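Local coordinates for FAD:protein FMN transferase (Vibrio cholerae, PDB 6NXJ) that probably transfers the FMN moiety of FAD to a threonine hydroxyl of target flavoproteins, using magnesium and releasing AMP, at residues 236-241 / 251-256; 292-297 / 307-312. The protein carries 1 engineered substitution. All coordinates share one frame; numbering follows the deposited sequence.

Interaction 1 (236-241 / 251-256); sequences GVRYSG and INNRVV. Engineered in segment 236-241: G241 (natural residue His). With FAD (flavin-adenine dinucleotide), chain C.
R238 reaches across to the backbone of N253 and V255, and its guanidinium makes the dense part of this contact. CG stands anti to the backbone N (chi1 -177°) and the chain stays extended to NE, which carries the charged group past I251 to the start of strand 255-262. There NH1 donates to V255 O at 2.8 Å with an N-H...O angle of 142°, and NH2 adds a weak bond to the same V255 O at 3.1 Å. NH1 also gives a bond to N253 O at 3.2 Å, approaching from above that carbonyl plane, 60° out of it, and thus not on a lone pair. I251 runs alongside R238 and lays CD1 over one guanidinium face, 3.7 Å from NH1 and offset toward the rim. M276 of helix 265-278 packs on R238, I251 and V255. The turn that presents the carbonyls is itself held: N253 OD1 accepts from V255 N at 3.1 Å, an Asx turn, while N253 ND2 bonds to M276 O.

Toward solvent the fit slackens. G236 and N252 lie at the exposed margin, where N252 OD1 merely approaches R238 CB at 3.5 Å. A water that donates to R238 O reaches I251 O by a weak bond. S240 OG touches I251 CG1 at 3.7 Å, although its hydrogen bond goes to I242 N. Beyond it the engineered G241, histidine in the natural protein, sets its O 3.3 Å from C8A of the FAD adenine.

The cation is thus met by main-chain carbonyls, whose dipoles probably stabilise its charge, and the bonds probably help set how segment 236-241, whose last residue lies beside the adenine, rests against the entry to strand 255-262.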
loop_
_atom_site.group_PDB
_atom_site.type_symbol
_atom_site.label_atom_id
_atom_site.label_comp_id
_atom_site.label_asym_id
_atom_site.label_seq_id
_atom_site.Cartn_x
_atom_site.Cartn_y
_atom_site.Cartn_z
ATOM N N GLY A 236 1.487 12.976 23.047
ATOM C CA GLY A 236 1.820 14.130 22.180
ATOM C C GLY A 236 1.132 13.999 20.831
ATOM O O GLY A 236 0.384 13.032 20.644
ATOM N N VAL A 237 1.366 14.936 19.913
ATOM C CA VAL A 237 0.774 14.900 18.543
ATOM C C VAL A 237 1.424 13.707 17.829
ATOM O O VAL A 237 2.682 13.677 17.725
ATOM C CB VAL A 237 1.001 16.218 17.770
ATOM C CG1 VAL A 237 0.389 16.161 16.370
ATOM C CG2 VAL A 237 0.500 17.436 18.544
ATOM N N ARG A 238 0.628 12.749 17.364
ATOM C CA ARG A 238 1.173 11.493 16.780
ATOM C C ARG A 238 1.926 11.781 15.460
ATOM O O ARG A 238 1.355 12.467 14.560
ATOM C CB ARG A 238 0.030 10.495 16.593
ATOM C CG ARG A 238 0.511 9.158 16.066
ATOM C CD ARG A 238 -0.644 8.268 15.700
ATOM N NE ARG A 238 -0.122 7.079 15.055
ATOM C CZ ARG A 238 -0.827 5.985 14.826
ATOM N NH1 ARG A 238 -2.100 5.906 15.204
ATOM N NH2 ARG A 238 -0.233 4.969 14.232
ATOM N N TYR A 239 3.154 11.255 15.334
ATOM C CA TYR A 239 4.006 11.322 14.112
ATOM C C TYR A 239 3.582 10.223 13.115
ATOM O O TYR A 239 3.677 9.013 13.438
ATOM C CB TYR A 239 5.492 11.222 14.465
ATOM C CG TYR A 239 6.400 11.250 13.259
ATOM C CD1 TYR A 239 7.007 12.435 12.857
ATOM C CD2 TYR A 239 6.614 10.114 12.478
ATOM C CE1 TYR A 239 7.820 12.485 11.732
ATOM C CE2 TYR A 239 7.419 10.148 11.341
ATOM C CZ TYR A 239 8.029 11.342 10.973
ATOM O OH TYR A 239 8.849 11.458 9.885
ATOM N N SER A 240 3.124 10.636 11.927
ATOM C CA SER A 240 2.531 9.757 10.881
ATOM C C SER A 240 2.547 10.431 9.506
ATOM O O SER A 240 2.262 11.654 9.426
ATOM C CB SER A 240 1.120 9.344 11.228
ATOM O OG SER A 240 0.553 8.636 10.139
ATOM N N GLY A 241 2.847 9.623 8.477
ATOM C CA GLY A 241 2.710 9.923 7.043
ATOM C C GLY A 241 1.332 9.532 6.505
ATOM O O GLY A 241 1.083 9.841 5.356
ATOM N N ILE A 251 -3.064 11.125 11.021
ATOM C CA ILE A 251 -4.077 10.459 11.894
ATOM C C ILE A 251 -3.623 10.582 13.356
ATOM O O ILE A 251 -2.401 10.607 13.627
ATOM C CB ILE A 251 -4.272 8.980 11.519
ATOM C CG1 ILE A 251 -2.920 8.267 11.436
ATOM C CG2 ILE A 251 -5.098 8.839 10.256
ATOM C CD1 ILE A 251 -3.021 6.795 11.777
ATOM N N ASN A 252 -4.578 10.644 14.262
ATOM C CA ASN A 252 -4.295 10.825 15.706
ATOM C C ASN A 252 -5.129 9.831 16.516
ATOM O O ASN A 252 -5.296 10.104 17.722
ATOM C CB ASN A 252 -4.559 12.266 16.168
ATOM C CG ASN A 252 -3.704 12.690 17.357
ATOM O OD1 ASN A 252 -2.940 11.897 17.914
ATOM N ND2 ASN A 252 -3.813 13.946 17.765
ATOM N N ASN A 253 -5.600 8.729 15.920
ATOM C CA ASN A 253 -6.337 7.670 16.668
ATOM C C ASN A 253 -5.332 6.786 17.417
ATOM O O ASN A 253 -4.101 7.106 17.422
ATOM C CB ASN A 253 -7.287 6.875 15.773
ATOM C CG ASN A 253 -6.590 6.160 14.632
ATOM O OD1 ASN A 253 -5.458 5.681 14.762
ATOM N ND2 ASN A 253 -7.263 6.115 13.508
ATOM N N ARG A 254 -5.819 5.739 18.082
ATOM C CA ARG A 254 -4.949 4.865 18.900
ATOM C C ARG A 254 -4.685 3.547 18.156
ATOM O O ARG A 254 -4.206 2.613 18.809
ATOM C CB ARG A 254 -5.553 4.646 20.291
ATOM C CG ARG A 254 -5.593 5.898 21.164
ATOM C CD ARG A 254 -5.705 5.559 22.649
ATOM N NE ARG A 254 -4.384 5.408 23.277
ATOM C CZ ARG A 254 -4.138 5.303 24.587
ATOM N NH1 ARG A 254 -5.126 5.311 25.464
ATOM N NH2 ARG A 254 -2.888 5.196 25.020
ATOM N N VAL A 255 -4.942 3.479 16.846
ATOM C CA VAL A 255 -4.592 2.278 16.029
ATOM C C VAL A 255 -3.079 2.241 15.805
ATOM O O VAL A 255 -2.553 3.166 15.193
ATOM C CB VAL A 255 -5.345 2.229 14.693
ATOM C CG1 VAL A 255 -5.034 0.942 13.939
ATOM C CG2 VAL A 255 -6.846 2.362 14.885
ATOM N N VAL A 256 -2.435 1.169 16.261
ATOM C CA VAL A 256 -0.968 0.906 16.164
ATOM C C VAL A 256 -0.650 0.340 14.761
ATOM O O VAL A 256 0.255 0.873 14.058
ATOM C CB VAL A 256 -0.567 -0.027 17.319
ATOM C CG1 VAL A 256 0.797 -0.673 17.118
ATOM C CG2 VAL A 256 -0.655 0.697 18.660
HETATM P PA FAD C . 1.144 2.719 3.507
HETATM O O1A FAD C . 0.388 2.732 4.795
HETATM O O2A FAD C . 0.864 1.588 2.574
HETATM O O5B FAD C . 0.826 4.084 2.724
HETATM C C5B FAD C . 1.203 5.337 3.270
HETATM C C4B FAD C . 1.318 6.379 2.174
HETATM O O4B FAD C . 0.030 6.659 1.564
HETATM C C3B FAD C . 1.777 7.747 2.677
HETATM O O3B FAD C . 3.183 7.739 2.729
HETATM C C2B FAD C . 1.249 8.704 1.610
HETATM O O2B FAD C . 2.153 8.776 0.517
HETATM C C1B FAD C . -0.092 8.050 1.248
HETATM N N9A FAD C . -1.258 8.494 1.948
HETATM C C8A FAD C . -1.349 8.988 3.227
HETATM N N7A FAD C . -2.582 9.158 3.646
HETATM C C5A FAD C . -3.362 8.660 2.627
HETATM C C6A FAD C . -4.754 8.549 2.512
HETATM N N6A FAD C . -5.603 8.897 3.498
HETATM N N1A FAD C . -5.220 7.997 1.368
HETATM C C2A FAD C . -4.321 7.662 0.421
HETATM N N3A FAD C . -2.976 7.712 0.434
HETATM C C4A FAD C . -2.561 8.266 1.568
HETATM N N1 FAD C . 10.077 6.893 -1.251
HETATM C C2 FAD C . 11.300 7.535 -1.331
HETATM O O2 FAD C . 11.833 8.037 -0.342
HETATM N N3 FAD C . 11.983 7.629 -2.488
HETATM C C4 FAD C . 11.499 7.115 -3.654
HETATM O O4 FAD C . 12.157 7.260 -4.671
HETATM C C4X FAD C . 10.232 6.452 -3.633
HETATM N N5 FAD C . 9.721 5.969 -4.758
HETATM C C5X FAD C . 8.499 5.344 -4.668
HETATM C C6 FAD C . 7.935 4.779 -5.822
HETATM C C7 FAD C . 6.710 4.152 -5.792
HETATM C C7M FAD C . 6.135 3.559 -7.043
HETATM C C8 FAD C . 6.012 4.026 -4.583
HETATM C C8M FAD C . 4.671 3.339 -4.551
HETATM C C9 FAD C . 6.525 4.570 -3.464
HETATM C C9A FAD C . 7.777 5.225 -3.464
HETATM N N10 FAD C . 8.336 5.769 -2.320
HETATM C C10 FAD C . 9.583 6.379 -2.354
HETATM C "C1'" FAD C . 7.685 5.589 -1.008
HETATM C "C2'" FAD C . 6.548 6.535 -0.680
HETATM O "O2'" FAD C . 6.983 7.901 -0.534
HETATM C "C3'" FAD C . 5.963 6.058 0.662
HETATM O "O3'" FAD C . 6.909 6.259 1.686
HETATM C "C4'" FAD C . 5.687 4.556 0.713
HETATM O "O4'" FAD C . 4.871 4.215 -0.410
HETATM C "C5'" FAD C . 5.104 4.143 2.053
HETATM O "O5'" FAD C . 4.187 3.020 1.934
HETATM P P FAD C . 3.918 2.073 3.214
HETATM O O1P FAD C . 5.069 2.282 4.089
HETATM O O2P FAD C . 3.555 0.742 2.635
HETATM O O3P FAD C . 2.685 2.788 3.875
HETATM O O HOH W 1 -0.971 13.376 14.846
#

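Interaction 2 (292-297 / 307-312); sequences IPVLMI and YASSSF
The beta hairpin of strands 294-299 and 304-308 closes one edge of the antiparallel sheet, and this contact is its open end. M296 and Y307 form a hydrogen-bonded pair, M296 N to Y307 O and Y307 N to M296 O, both 2.8 Å; L295 and A308 are the adjoining non-hydrogen-bonded pair. S309 N continues the register to V294 O at 2.9 Å.

Past that point a serine takes over. S309 OG donates to I292 O at 2.6 Å, in the carbonyl plane and on a lone pair, and accepts from V294 N at 3.0 Å, so one hydroxyl serves both sides of P293. Its chi1 of 79° places OG between the backbone N and carbonyl carbon, facing segment 292-297. S311 OG sits against the I292-P293 peptide, 2.9 Å from P293 N, which has no hydrogen to give, so this is packing and not a bond. The chain then turns back, and the F312 ring receives L295 CB over the centre of one face, a CH-pi contact 3.8 Å from CB to the centroid and 11° off the normal.

Strand 255-262 pairs with the far edge of 294-299, while helix 280-289 packs on V294, M296 and S309, and helix 265-278 on I292, V294 and M296.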
loop_
_atom_site.group_PDB
_atom_site.type_symbol
_atom_site.label_atom_id
_atom_site.label_comp_id
_atom_site.label_asym_id
_atom_site.label_seq_id
_atom_site.Cartn_x
_atom_site.Cartn_y
_atom_site.Cartn_z
ATOM N N ILE A 292 -13.656 -9.039 4.952
ATOM C CA ILE A 292 -12.191 -8.727 4.860
ATOM C C ILE A 292 -11.466 -9.336 6.056
ATOM O O ILE A 292 -11.839 -9.060 7.202
ATOM C CB ILE A 292 -11.937 -7.218 4.750
ATOM C CG1 ILE A 292 -12.723 -6.617 3.591
ATOM C CG2 ILE A 292 -10.455 -6.944 4.573
ATOM C CD1 ILE A 292 -12.866 -5.136 3.671
ATOM N N PRO A 293 -10.410 -10.152 5.833
ATOM C CA PRO A 293 -9.527 -10.606 6.912
ATOM C C PRO A 293 -8.619 -9.445 7.338
ATOM O O PRO A 293 -7.773 -9.036 6.566
ATOM C CB PRO A 293 -8.727 -11.775 6.312
ATOM C CG PRO A 293 -9.434 -12.061 4.993
ATOM C CD PRO A 293 -9.970 -10.715 4.551
ATOM N N VAL A 294 -8.856 -8.950 8.548
ATOM C CA VAL A 294 -8.143 -7.782 9.146
ATOM C C VAL A 294 -7.761 -8.118 10.589
ATOM O O VAL A 294 -8.626 -8.631 11.358
ATOM C CB VAL A 294 -9.026 -6.515 9.133
ATOM C CG1 VAL A 294 -8.239 -5.275 9.504
ATOM C CG2 VAL A 294 -9.688 -6.304 7.795
ATOM N N LEU A 295 -6.534 -7.760 10.962
ATOM C CA LEU A 295 -6.089 -7.725 12.369
ATOM C C LEU A 295 -5.684 -6.284 12.661
ATOM O O LEU A 295 -4.741 -5.798 11.974
ATOM C CB LEU A 295 -4.926 -8.705 12.587
ATOM C CG LEU A 295 -4.340 -8.693 14.007
ATOM C CD1 LEU A 295 -5.322 -9.245 15.048
ATOM C CD2 LEU A 295 -3.044 -9.464 14.068
ATOM N N MET A 296 -6.362 -5.648 13.613
ATOM C CA MET A 296 -6.000 -4.300 14.158
ATOM C C MET A 296 -5.394 -4.431 15.558
ATOM O O MET A 296 -6.011 -5.108 16.442
ATOM C CB MET A 296 -7.204 -3.369 14.289
ATOM C CG MET A 296 -7.782 -2.968 12.970
ATOM S SD MET A 296 -8.631 -1.391 13.107
ATOM C CE MET A 296 -9.616 -1.496 11.619
ATOM N N ILE A 297 -4.255 -3.771 15.763
ATOM C CA ILE A 297 -3.692 -3.534 17.121
ATOM C C ILE A 297 -4.031 -2.097 17.488
ATOM O O ILE A 297 -3.714 -1.180 16.702
ATOM C CB ILE A 297 -2.168 -3.761 17.185
ATOM C CG1 ILE A 297 -1.710 -5.048 16.502
ATOM C CG2 ILE A 297 -1.708 -3.689 18.631
ATOM C CD1 ILE A 297 -2.156 -6.307 17.188
ATOM N N TYR A 307 -8.012 -6.685 17.660
ATOM C CA TYR A 307 -9.319 -6.937 17.005
ATOM C C TYR A 307 -9.067 -7.722 15.722
ATOM O O TYR A 307 -8.408 -7.194 14.813
ATOM C CB TYR A 307 -10.002 -5.613 16.669
ATOM C CG TYR A 307 -10.414 -4.832 17.878
ATOM C CD1 TYR A 307 -11.525 -5.222 18.617
ATOM C CD2 TYR A 307 -9.671 -3.746 18.316
ATOM C CE1 TYR A 307 -11.920 -4.509 19.738
ATOM C CE2 TYR A 307 -10.062 -3.016 19.427
ATOM C CZ TYR A 307 -11.184 -3.408 20.142
ATOM O OH TYR A 307 -11.579 -2.710 21.236
ATOM N N ALA A 308 -9.534 -8.962 15.692
ATOM C CA ALA A 308 -9.485 -9.847 14.516
ATOM C C ALA A 308 -10.895 -9.959 13.932
ATOM O O ALA A 308 -11.836 -10.330 14.691
ATOM C CB ALA A 308 -8.928 -11.200 14.886
ATOM N N SER A 309 -11.017 -9.688 12.629
ATOM C CA SER A 309 -12.280 -9.884 11.881
ATOM C C SER A 309 -12.567 -11.394 11.806
ATOM O O SER A 309 -11.596 -12.229 11.892
ATOM C CB SER A 309 -12.228 -9.221 10.526
ATOM O OG SER A 309 -11.498 -9.991 9.599
ATOM N N SER A 310 -13.855 -11.732 11.688
ATOM C CA SER A 310 -14.387 -13.105 11.502
ATOM C C SER A 310 -13.524 -13.887 10.530
ATOM O O SER A 310 -13.189 -15.059 10.813
ATOM C CB SER A 310 -15.791 -13.034 10.994
ATOM O OG SER A 310 -16.579 -12.455 11.999
ATOM N N SER A 311 -13.174 -13.269 9.416
ATOM C CA SER A 311 -12.454 -13.939 8.313
ATOM C C SER A 311 -10.922 -13.945 8.561
ATOM O O SER A 311 -10.207 -14.703 7.880
ATOM C CB SER A 311 -12.882 -13.317 6.978
ATOM O OG SER A 311 -12.397 -11.987 6.804
ATOM N N PHE A 312 -10.411 -13.207 9.549
ATOM C CA PHE A 312 -8.975 -13.304 9.958
ATOM C C PHE A 312 -8.759 -14.443 10.981
ATOM O O PHE A 312 -7.713 -15.136 10.918
ATOM C CB PHE A 312 -8.459 -11.988 10.546
ATOM C CG PHE A 312 -6.953 -11.893 10.550
ATOM C CD1 PHE A 312 -6.276 -11.257 9.514
ATOM C CD2 PHE A 312 -6.211 -12.463 11.571
ATOM C CE1 PHE A 312 -4.887 -11.195 9.500
ATOM C CE2 PHE A 312 -4.821 -12.419 11.541
ATOM C CZ PHE A 312 -4.165 -11.792 10.509
#

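In the fold
Interactions 1 and 2 follow one another along the chain, with centres 20 Å apart, yet they meet in the sheet: V256 N lies 2.7 Å from I297 O, a probable hydrogen bond between neighbouring strands 255-262 and 294-299, and V255 CG1 packs on the same I297 O. Helix 265-278 touches both, through M276 and V277 at 236-241/251-256 and through L271 and L275 at 292-297/307-312. That helix also carries D269 and T273, which bind magnesium here. Interaction 1 borders the FAD pocket directly, and the side chain of S240 is about 11 Å from a magnesium ion. Interaction 2 stands farther back, the V294 side chain being about 13 Å from FAD.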